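PDB 4J8L: uncharacterized protein YhfS from Escherichia coli, which is of unknown function but carries a covalently attached pyridoxal 5'-phosphate and may have cysteine synthase activity. Local coordinates for residues A14-K17 with Q18-L21; V235-G238 with L239-P243; V22-I25 with C26-F29; R50-Q53 with R54-V58. All coordinates share one frame; numbering follows the deposited sequence.

Interactions 1 and 3 follow one another on helix 11-28, their centres about 12 Å apart, while interaction 2 lies on helix 229-261 and interaction 4 on helix 50-62. The three helices pack together. Leu21 of interaction 1 touches interaction 2 through its CD2 and Val240 CG2 (3.7 Å), and its CD1 meets Val58 CG1 of interaction 4, also at 3.7 Å. Leu236 CD1 lies 3.9 Å from Ile25 CD1, joining interactions 2 and 3. A polar link, His28 O to Arg54 NH1 (2.6 Å), ties interaction 3 to interaction 4, where acetic acid is bound. Interaction 2 approaches the cofactor site through residues flanking Lys196.

Interaction 1: residues A14-K17 with Q18-L21; sequences AQQK and QFAL
Phe19 folds back over the preceding turn and lays one ring face on the backbone of Gln15. The evidence is the position of Gln15 O, which stands 3.0 Å above the ring plane of Phe19, offset toward the rim. With CG set beside its own backbone N (chi1 -59°), Phe19 brings its ring back over the very carbonyl its N-H bonds, Phe19 N to Gln15 O being 2.8 Å. Farther out, CE2 of Phe19 reaches CB of Gln15 at 3.8 Å. The amide of Gln16 comes from another direction: its NE2 lies at the ring edge, 3.9 Å from Phe19 CD2, and the amide plane stands almost upright to the ring, at 86°. This contact is looser, and Phe19, Gln16 and Ala20 are all on the solvent side of the helix.

The firm part is the backbone and the inner side. Gln18 N bonds to Ala14 O at 3.0 Å, Ala20 N to Gln16 O at 2.9 Å, and Leu21 N to Lys17 O at 3.1 Å, an unbroken run of i to i+4 bonds. Ala14 and Leu21 are buried, Ala14 against Ala247 and Leu21 between helix 229-261 and helix 50-62. Lys17 runs off across Leu9 and Met176, and its NZ finds its polar partner in Ala179 O. The arrangement is that of a regular amphipathic alpha-helix, helix 11-28, which lays its apolar side on helices 50-62 and 229-261 and turns Gln16 and Phe19 outward.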
loop_
_atom_site.group_PDB
_atom_site.type_symbol
_atom_site.label_atom_id
_atom_site.label_comp_id
_atom_site.label_asym_id
_atom_site.label_seq_id
_atom_site.Cartn_x
_atom_site.Cartn_y
_atom_site.Cartn_z
ATOM N N ALA A 14 -16.468 1.089 -4.923
ATOM C CA ALA A 14 -15.313 1.175 -5.796
ATOM C C ALA A 14 -15.623 1.948 -7.076
ATOM O O ALA A 14 -14.801 2.740 -7.522
ATOM C CB ALA A 14 -14.778 -0.230 -6.130
ATOM N N GLN A 15 -16.804 1.719 -7.655
ATOM C CA GLN A 15 -17.231 2.468 -8.840
ATOM C C GLN A 15 -17.251 3.956 -8.531
ATOM O O GLN A 15 -16.844 4.782 -9.347
ATOM C CB GLN A 15 -18.640 2.070 -9.281
ATOM C CG GLN A 15 -18.784 0.692 -9.867
ATOM C CD GLN A 15 -20.165 0.491 -10.477
ATOM O OE1 GLN A 15 -20.301 -0.090 -11.545
ATOM N NE2 GLN A 15 -21.196 0.986 -9.796
ATOM N N GLN A 16 -17.762 4.297 -7.354
ATOM C CA GLN A 16 -17.874 5.702 -6.980
ATOM C C GLN A 16 -16.500 6.356 -6.864
ATOM O O GLN A 16 -16.331 7.511 -7.243
ATOM C CB GLN A 16 -18.686 5.871 -5.697
ATOM C CG GLN A 16 -20.160 5.520 -5.881
ATOM C CD GLN A 16 -20.833 6.375 -6.945
ATOM O OE1 GLN A 16 -20.609 7.584 -7.023
ATOM N NE2 GLN A 16 -21.659 5.746 -7.774
ATOM N N LYS A 17 -15.516 5.614 -6.368
ATOM C CA LYS A 17 -14.152 6.133 -6.308
ATOM C C LYS A 17 -13.571 6.304 -7.704
ATOM O O LYS A 17 -12.884 7.295 -7.982
ATOM C CB LYS A 17 -13.238 5.231 -5.468
ATOM C CG LYS A 17 -13.419 5.437 -3.982
ATOM C CD LYS A 17 -12.166 5.085 -3.205
ATOM C CE LYS A 17 -12.394 5.311 -1.726
ATOM N NZ LYS A 17 -12.604 6.744 -1.366
ATOM N N GLN A 18 -13.854 5.338 -8.574
ATOM C CA GLN A 18 -13.415 5.415 -9.963
ATOM C C GLN A 18 -14.022 6.668 -10.599
ATOM O O GLN A 18 -13.311 7.464 -11.218
ATOM C CB GLN A 18 -13.860 4.183 -10.748
ATOM C CG GLN A 18 -13.538 4.264 -12.240
ATOM C CD GLN A 18 -14.157 3.120 -13.017
ATOM O OE1 GLN A 18 -14.172 1.980 -12.545
ATOM N NE2 GLN A 18 -14.693 3.414 -14.204
ATOM N N PHE A 19 -15.329 6.835 -10.434
ATOM C CA PHE A 19 -16.030 7.950 -11.084
ATOM C C PHE A 19 -15.504 9.283 -10.562
ATOM O O PHE A 19 -15.352 10.239 -11.325
ATOM C CB PHE A 19 -17.546 7.868 -10.870
ATOM C CG PHE A 19 -18.184 6.600 -11.400
ATOM C CD1 PHE A 19 -17.596 5.877 -12.434
ATOM C CD2 PHE A 19 -19.380 6.141 -10.858
ATOM C CE1 PHE A 19 -18.198 4.724 -12.912
ATOM C CE2 PHE A 19 -19.981 4.984 -11.327
ATOM C CZ PHE A 19 -19.380 4.274 -12.354
ATOM N N ALA A 20 -15.235 9.345 -9.257
ATOM C CA ALA A 20 -14.795 10.596 -8.654
ATOM C C ALA A 20 -13.419 10.989 -9.189
ATOM O O ALA A 20 -13.147 12.174 -9.409
ATOM C CB ALA A 20 -14.797 10.496 -7.128
ATOM N N LEU A 21 -12.567 9.995 -9.422
ATOM C CA LEU A 21 -11.245 10.256 -9.974
ATOM C C LEU A 21 -11.372 10.739 -11.419
ATOM O O LEU A 21 -10.707 11.692 -11.819
ATOM C CB LEU A 21 -10.341 9.022 -9.873
ATOM C CG LEU A 21 -8.978 9.127 -10.576
ATOM C CD1 LEU A 21 -8.139 10.287 -10.035
ATOM C CD2 LEU A 21 -8.199 7.803 -10.477
#

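Interaction 2: residues V235-G238 with L239-P243; sequences VLRG and LVFAP
Leu239 N bonds to Val235 O at 3.0 Å and Val240 N to Leu236 O at 2.9 Å, both with ordinary helical geometry, but Phe241 N divides itself between two weak bonds, to Arg237 O (3.4 Å) and Gly238 O (3.2 Å), as the helix kinks toward Pro243. The ring nitrogen of Pro243 carries no hydrogen, which leaves Leu239 O without the usual i+4 donor; a weak bond from Ala242 N reaches it instead.

Several side chains lie back against carbonyls of the turn before. Val240 has CG1 anti to the backbone N (chi1 170°), and this turns CG2 down onto Leu236 O, at 3.2 Å. Leu239 brings its CB to 3.3 Å from Val235 O. On the outer side Phe241 and Arg237 run alongside each other and point the same way. Their contact is through the aliphatic stem, with Arg237 CG at 4.1 Å from Phe241 CE2, while the guanidinium plane stands at 89° to the ring. Both residues are exposed.

On the inner side Leu236 rests on Val55, Val58 and Leu59 of helix 50-62 as well as on Ile25. Val235 touches Cys194 and Pro200, and Leu239 touches Leu197, next to Lys196, the residue carrying the pyridoxal phosphate. The pattern is a proline kink in a long helix, here the one that, consistent with the fold type I family of pyridoxal-phosphate enzymes, runs from the large domain toward the C-terminal domain.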
loop_
_atom_site.group_PDB
_atom_site.type_symbol
_atom_site.label_atom_id
_atom_site.label_comp_id
_atom_site.label_asym_id
_atom_site.label_seq_id
_atom_site.Cartn_x
_atom_site.Cartn_y
_atom_site.Cartn_z
ATOM N N VAL A 235 0.093 6.724 -14.488
ATOM C CA VAL A 235 -0.336 6.661 -13.098
ATOM C C VAL A 235 -1.859 6.807 -13.030
ATOM O O VAL A 235 -2.533 6.045 -12.341
ATOM C CB VAL A 235 0.314 7.778 -12.246
ATOM C CG1 VAL A 235 -0.372 7.881 -10.881
ATOM C CG2 VAL A 235 1.810 7.507 -12.070
ATOM N N LEU A 236 -2.402 7.803 -13.724
ATOM C CA LEU A 236 -3.853 7.976 -13.736
ATOM C C LEU A 236 -4.571 6.766 -14.313
ATOM O O LEU A 236 -5.596 6.340 -13.780
ATOM C CB LEU A 236 -4.259 9.207 -14.548
ATOM C CG LEU A 236 -3.972 10.574 -13.964
ATOM C CD1 LEU A 236 -4.592 11.611 -14.899
ATOM C CD2 LEU A 236 -4.556 10.668 -12.570
ATOM N N ARG A 237 -4.055 6.234 -15.421
ATOM C CA ARG A 237 -4.670 5.071 -16.061
ATOM C C ARG A 237 -4.767 3.914 -15.075
ATOM O O ARG A 237 -5.813 3.266 -14.955
ATOM C CB ARG A 237 -3.878 4.639 -17.298
ATOM C CG ARG A 237 -4.399 3.368 -17.971
ATOM C CD ARG A 237 -3.571 3.033 -19.209
ATOM N NE ARG A 237 -2.986 4.242 -19.782
ATOM C CZ ARG A 237 -1.878 4.262 -20.513
ATOM N NH1 ARG A 237 -1.236 3.131 -20.778
ATOM N NH2 ARG A 237 -1.413 5.416 -20.978
ATOM N N GLY A 238 -3.675 3.655 -14.368
ATOM C CA GLY A 238 -3.660 2.541 -13.436
ATOM C C GLY A 238 -4.626 2.777 -12.291
ATOM O O GLY A 238 -5.377 1.885 -11.888
ATOM N N LEU A 239 -4.619 4.001 -11.781
ATOM C CA LEU A 239 -5.451 4.361 -10.651
ATOM C C LEU A 239 -6.939 4.284 -10.970
ATOM O O LEU A 239 -7.732 3.941 -10.104
ATOM C CB LEU A 239 -5.085 5.765 -10.189
ATOM C CG LEU A 239 -5.136 6.121 -8.710
ATOM C CD1 LEU A 239 -4.397 5.121 -7.831
ATOM C CD2 LEU A 239 -4.507 7.480 -8.574
ATOM N N VAL A 240 -7.322 4.632 -12.200
ATOM C CA VAL A 240 -8.723 4.528 -12.617
ATOM C C VAL A 240 -9.206 3.073 -12.606
ATOM O O VAL A 240 -10.359 2.792 -12.254
ATOM C CB VAL A 240 -8.954 5.157 -14.017
ATOM C CG1 VAL A 240 -10.335 4.835 -14.548
ATOM C CG2 VAL A 240 -8.757 6.683 -13.949
ATOM N N PHE A 241 -8.323 2.147 -12.983
ATOM C CA PHE A 241 -8.658 0.715 -13.010
ATOM C C PHE A 241 -8.619 0.103 -11.592
ATOM O O PHE A 241 -9.230 -0.929 -11.328
ATOM C CB PHE A 241 -7.637 -0.057 -13.862
ATOM C CG PHE A 241 -7.879 -0.014 -15.353
ATOM C CD1 PHE A 241 -9.112 -0.335 -15.891
ATOM C CD2 PHE A 241 -6.836 0.286 -16.219
ATOM C CE1 PHE A 241 -9.317 -0.318 -17.267
ATOM C CE2 PHE A 241 -7.033 0.301 -17.593
ATOM C CZ PHE A 241 -8.281 0.005 -18.114
ATOM N N ALA A 242 -7.884 0.729 -10.681
ATOM C CA ALA A 242 -7.596 0.093 -9.391
ATOM C C ALA A 242 -8.802 -0.249 -8.495
ATOM O O ALA A 242 -8.903 -1.389 -8.027
ATOM C CB ALA A 242 -6.527 0.874 -8.614
ATOM N N PRO A 243 -9.711 0.712 -8.248
ATOM C CA PRO A 243 -10.713 0.384 -7.231
ATOM C C PRO A 243 -11.644 -0.760 -7.624
ATOM O O PRO A 243 -11.823 -1.677 -6.820
ATOM C CB PRO A 243 -11.464 1.711 -7.000
ATOM C CG PRO A 243 -11.118 2.583 -8.154
ATOM C CD PRO A 243 -9.784 2.125 -8.669
#

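Interaction 3: residues V22-I25 with C26-F29; sequences VDSI and CRHF
Asp23 and Arg27, one turn apart, form a salt bridge in which Arg27 NE gives a nearly straight bond to Asp23 OD1 (2.8 Å, 167°). The oxygen lies in the guanidinium plane, yet the donor approaches it from above the carboxylate plane; Arg27 NH2 adds a weak bond to the same OD1. Arg27 NH1 has a second acid partner in Asp61, which also accepts from Ser24 OG. His28 works differently: its CG is set beside the backbone N (chi1 -70°), and ND1 then points within the ring plane at Ser24 O, at 2.7 Å. A leucine here has no ring nitrogen to offer, and Ser24 O would probably lose its side-chain donor while the packing against Val58 is disturbed.

Ile25 O accepts two bonds, from Phe29 N at 2.9 Å, almost in line with the carbonyl, and from His28 N, above its plane. Outward from these, Ile25 CG2 packs on Phe29 CD2 at 4.1 Å, and Phe29 meets Phe34 edge-to-face. The i to i+4 salt bridge belongs to the helix surface, and the doubly used Ile25 O to the last turn of helix 11-28, where the chain leaves the helix.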
loop_
_atom_site.group_PDB
_atom_site.type_symbol
_atom_site.label_atom_id
_atom_site.label_comp_id
_atom_site.label_asym_id
_atom_site.label_seq_id
_atom_site.Cartn_x
_atom_site.Cartn_y
_atom_site.Cartn_z
ATOM N N VAL A 22 -12.235 10.092 -12.198
ATOM C CA VAL A 22 -12.429 10.526 -13.577
ATOM C C VAL A 22 -13.021 11.935 -13.627
ATOM O O VAL A 22 -12.667 12.728 -14.502
ATOM C CB VAL A 22 -13.269 9.517 -14.387
ATOM C CG1 VAL A 22 -13.500 10.021 -15.816
ATOM C CG2 VAL A 22 -12.530 8.190 -14.420
ATOM N N ASP A 23 -13.890 12.257 -12.672
ATOM C CA ASP A 23 -14.472 13.597 -12.619
ATOM C C ASP A 23 -13.383 14.641 -12.420
ATOM O O ASP A 23 -13.409 15.718 -13.034
ATOM C CB ASP A 23 -15.503 13.708 -11.492
ATOM C CG ASP A 23 -16.284 15.003 -11.551
ATOM O OD1 ASP A 23 -16.005 15.921 -10.741
ATOM O OD2 ASP A 23 -17.193 15.121 -12.409
ATOM N N SER A 24 -12.426 14.318 -11.556
ATOM C CA SER A 24 -11.302 15.209 -11.334
ATOM C C SER A 24 -10.448 15.360 -12.593
ATOM O O SER A 24 -9.975 16.460 -12.894
ATOM C CB SER A 24 -10.437 14.723 -10.175
ATOM O OG SER A 24 -9.431 15.684 -9.907
ATOM N N ILE A 25 -10.239 14.262 -13.313
ATOM C CA ILE A 25 -9.520 14.336 -14.580
ATOM C C ILE A 25 -10.215 15.324 -15.532
ATOM O O ILE A 25 -9.569 16.205 -16.105
ATOM C CB ILE A 25 -9.377 12.957 -15.230
ATOM C CG1 ILE A 25 -8.472 12.073 -14.366
ATOM C CG2 ILE A 25 -8.806 13.086 -16.629
ATOM C CD1 ILE A 25 -8.379 10.632 -14.914
ATOM N N CYS A 26 -11.532 15.213 -15.647
ATOM C CA CYS A 26 -12.269 16.087 -16.555
ATOM C C CYS A 26 -12.110 17.557 -16.177
ATOM O O CYS A 26 -12.055 18.434 -17.044
ATOM C CB CYS A 26 -13.754 15.727 -16.564
ATOM S SG CYS A 26 -14.132 14.110 -17.282
ATOM N N ARG A 27 -12.041 17.821 -14.878
ATOM C CA ARG A 27 -12.012 19.194 -14.394
ATOM C C ARG A 27 -10.632 19.833 -14.504
ATOM O O ARG A 27 -10.487 21.046 -14.350
ATOM C CB ARG A 27 -12.534 19.252 -12.958
ATOM C CG ARG A 27 -14.054 19.225 -12.887
ATOM C CD ARG A 27 -14.574 19.402 -11.467
ATOM N NE ARG A 27 -14.388 18.206 -10.668
ATOM C CZ ARG A 27 -13.435 18.064 -9.750
ATOM N NH1 ARG A 27 -12.595 19.063 -9.505
ATOM N NH2 ARG A 27 -13.333 16.935 -9.066
ATOM N N HIS A 28 -9.624 19.011 -14.782
ATOM C CA HIS A 28 -8.245 19.486 -14.880
ATOM C C HIS A 28 -7.649 19.368 -16.276
ATOM O O HIS A 28 -6.617 19.980 -16.552
ATOM C CB HIS A 28 -7.346 18.746 -13.876
ATOM C CG HIS A 28 -7.620 19.112 -12.454
ATOM N ND1 HIS A 28 -8.595 18.495 -11.697
ATOM C CD2 HIS A 28 -7.069 20.060 -11.658
ATOM C CE1 HIS A 28 -8.624 19.043 -10.493
ATOM N NE2 HIS A 28 -7.705 19.989 -10.443
ATOM N N PHE A 29 -8.287 18.578 -17.140
ATOM C CA PHE A 29 -7.837 18.386 -18.521
ATOM C C PHE A 29 -8.984 18.645 -19.493
ATOM O O PHE A 29 -9.921 17.857 -19.538
ATOM C CB PHE A 29 -7.428 16.924 -18.778
ATOM C CG PHE A 29 -6.096 16.522 -18.193
ATOM C CD1 PHE A 29 -4.939 16.602 -18.952
ATOM C CD2 PHE A 29 -6.018 16.014 -16.908
ATOM C CE1 PHE A 29 -3.712 16.206 -18.422
ATOM C CE2 PHE A 29 -4.799 15.620 -16.369
ATOM C CZ PHE A 29 -3.646 15.712 -17.131
#

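Interaction 4: residues R50-Q53 with R54-V58; sequences RVTQ and RVEQV. With ACY (acetic acid), chain D.
Arg54 starts with its CB over the preceding turn, 3.5 Å from Val51 O, and its CG lies equally near Arg50 O. From there the chain is stretched out to NE (chi2 -175°), carrying CD past the bound acetic acid. At NE the side chain gives a bond to acetic acid OXT, 3.2 Å long and somewhat bent at 144°. Beyond it NH2 lies 3.4 Å from the acetic acid CH3 and forms a salt bridge with Glu33, while NH1 is held by His28 O. The other oxygen is gripped harder, Arg50 NE to acetic acid O measuring 2.6 Å.

Two arginines spaced i and i+4 thus close on one small anion-like group at the first turn of helix 50-62, where Asp39 accepts from the N-H groups of Arg50 and Val51. Consistent with an aminotransferase-type fold, the helix probably belongs to the large domain. A methionine in place of Arg54 would probably leave Glu33 without its charged mate and hold the acetic acid by Arg50 alone of the pair.

On the inner side Val51 CG1 packs on Val55 CG2 at 4.3 Å. Thr52 CG2 lies 3.7 Å from Glu56 OE2, a van der Waals contact; that oxygen accepts a hydrogen bond from Leu70 N.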
loop_
_atom_site.group_PDB
_atom_site.type_symbol
_atom_site.label_atom_id
_atom_site.label_comp_id
_atom_site.label_asym_id
_atom_site.label_seq_id
_atom_site.Cartn_x
_atom_site.Cartn_y
_atom_site.Cartn_z
ATOM N N ARG A 50 4.266 19.958 -17.845
ATOM C CA ARG A 50 2.971 20.558 -17.591
ATOM C C ARG A 50 1.939 19.478 -17.280
ATOM O O ARG A 50 1.101 19.654 -16.399
ATOM C CB ARG A 50 2.517 21.385 -18.799
ATOM C CG ARG A 50 3.411 22.586 -19.121
ATOM C CD ARG A 50 2.952 23.289 -20.401
ATOM N NE ARG A 50 2.947 22.357 -21.533
ATOM C CZ ARG A 50 3.998 22.104 -22.310
ATOM N NH1 ARG A 50 5.151 22.725 -22.106
ATOM N NH2 ARG A 50 3.889 21.240 -23.309
ATOM N N VAL A 51 1.996 18.357 -18.003
ATOM C CA VAL A 51 1.036 17.286 -17.765
ATOM C C VAL A 51 1.244 16.637 -16.393
ATOM O O VAL A 51 0.287 16.260 -15.713
ATOM C CB VAL A 51 1.082 16.233 -18.893
ATOM C CG1 VAL A 51 0.287 14.990 -18.495
ATOM C CG2 VAL A 51 0.555 16.835 -20.179
ATOM N N THR A 52 2.497 16.550 -15.959
ATOM C CA THR A 52 2.781 15.995 -14.638
ATOM C C THR A 52 2.175 16.868 -13.536
ATOM O O THR A 52 1.575 16.349 -12.590
ATOM C CB THR A 52 4.288 15.773 -14.445
ATOM O OG1 THR A 52 4.741 14.862 -15.459
ATOM C CG2 THR A 52 4.589 15.166 -13.055
ATOM N N GLN A 53 2.307 18.188 -13.673
ATOM C CA GLN A 53 1.666 19.090 -12.726
ATOM C C GLN A 53 0.166 18.821 -12.685
ATOM O O GLN A 53 -0.407 18.664 -11.609
ATOM C CB GLN A 53 1.913 20.559 -13.070
ATOM C CG GLN A 53 1.241 21.498 -12.069
ATOM C CD GLN A 53 1.274 22.961 -12.472
ATOM O OE1 GLN A 53 1.102 23.311 -13.642
ATOM N NE2 GLN A 53 1.486 23.831 -11.493
ATOM N N ARG A 54 -0.459 18.747 -13.860
ATOM C CA ARG A 54 -1.905 18.537 -13.925
ATOM C C ARG A 54 -2.305 17.242 -13.220
ATOM O O ARG A 54 -3.291 17.204 -12.486
ATOM C CB ARG A 54 -2.396 18.488 -15.373
ATOM C CG ARG A 54 -2.365 19.797 -16.100
ATOM C CD ARG A 54 -2.990 19.651 -17.488
ATOM N NE ARG A 54 -2.889 20.874 -18.274
ATOM C CZ ARG A 54 -3.864 21.765 -18.394
ATOM N NH1 ARG A 54 -5.021 21.568 -17.779
ATOM N NH2 ARG A 54 -3.685 22.849 -19.135
ATOM N N VAL A 55 -1.548 16.177 -13.467
ATOM C CA VAL A 55 -1.838 14.892 -12.847
ATOM C C VAL A 55 -1.721 15.007 -11.332
ATOM O O VAL A 55 -2.550 14.484 -10.588
ATOM C CB VAL A 55 -0.922 13.759 -13.390
ATOM C CG1 VAL A 55 -1.045 12.499 -12.522
ATOM C CG2 VAL A 55 -1.268 13.441 -14.840
ATOM N N GLU A 56 -0.700 15.720 -10.875
ATOM C CA GLU A 56 -0.530 15.944 -9.441
ATOM C C GLU A 56 -1.726 16.695 -8.858
ATOM O O GLU A 56 -2.196 16.353 -7.768
ATOM C CB GLU A 56 0.797 16.658 -9.161
ATOM C CG GLU A 56 1.982 15.722 -9.388
ATOM C CD GLU A 56 3.312 16.440 -9.507
ATOM O OE1 GLU A 56 3.325 17.674 -9.705
ATOM O OE2 GLU A 56 4.355 15.750 -9.390
ATOM N N GLN A 57 -2.243 17.678 -9.601
ATOM C CA GLN A 57 -3.442 18.392 -9.177
ATOM C C GLN A 57 -4.634 17.444 -9.080
ATOM O O GLN A 57 -5.438 17.536 -8.152
ATOM C CB GLN A 57 -3.753 19.562 -10.125
ATOM C CG GLN A 57 -2.750 20.712 -9.991
ATOM C CD GLN A 57 -2.907 21.748 -11.077
ATOM O OE1 GLN A 57 -3.788 21.637 -11.927
ATOM N NE2 GLN A 57 -2.053 22.767 -11.056
ATOM N N VAL A 58 -4.758 16.543 -10.053
ATOM C CA VAL A 58 -5.853 15.579 -10.033
ATOM C C VAL A 58 -5.733 14.655 -8.824
ATOM O O VAL A 58 -6.718 14.392 -8.129
ATOM C CB VAL A 58 -5.882 14.732 -11.321
ATOM C CG1 VAL A 58 -6.848 13.575 -11.173
ATOM C CG2 VAL A 58 -6.284 15.596 -12.505
HETATM C C ACY D . -0.223 21.434 -21.223
HETATM O O ACY D . 0.670 21.357 -22.097
HETATM O OXT ACY D . -0.704 20.444 -20.622
HETATM C CH3 ACY D . -0.748 22.793 -20.869
#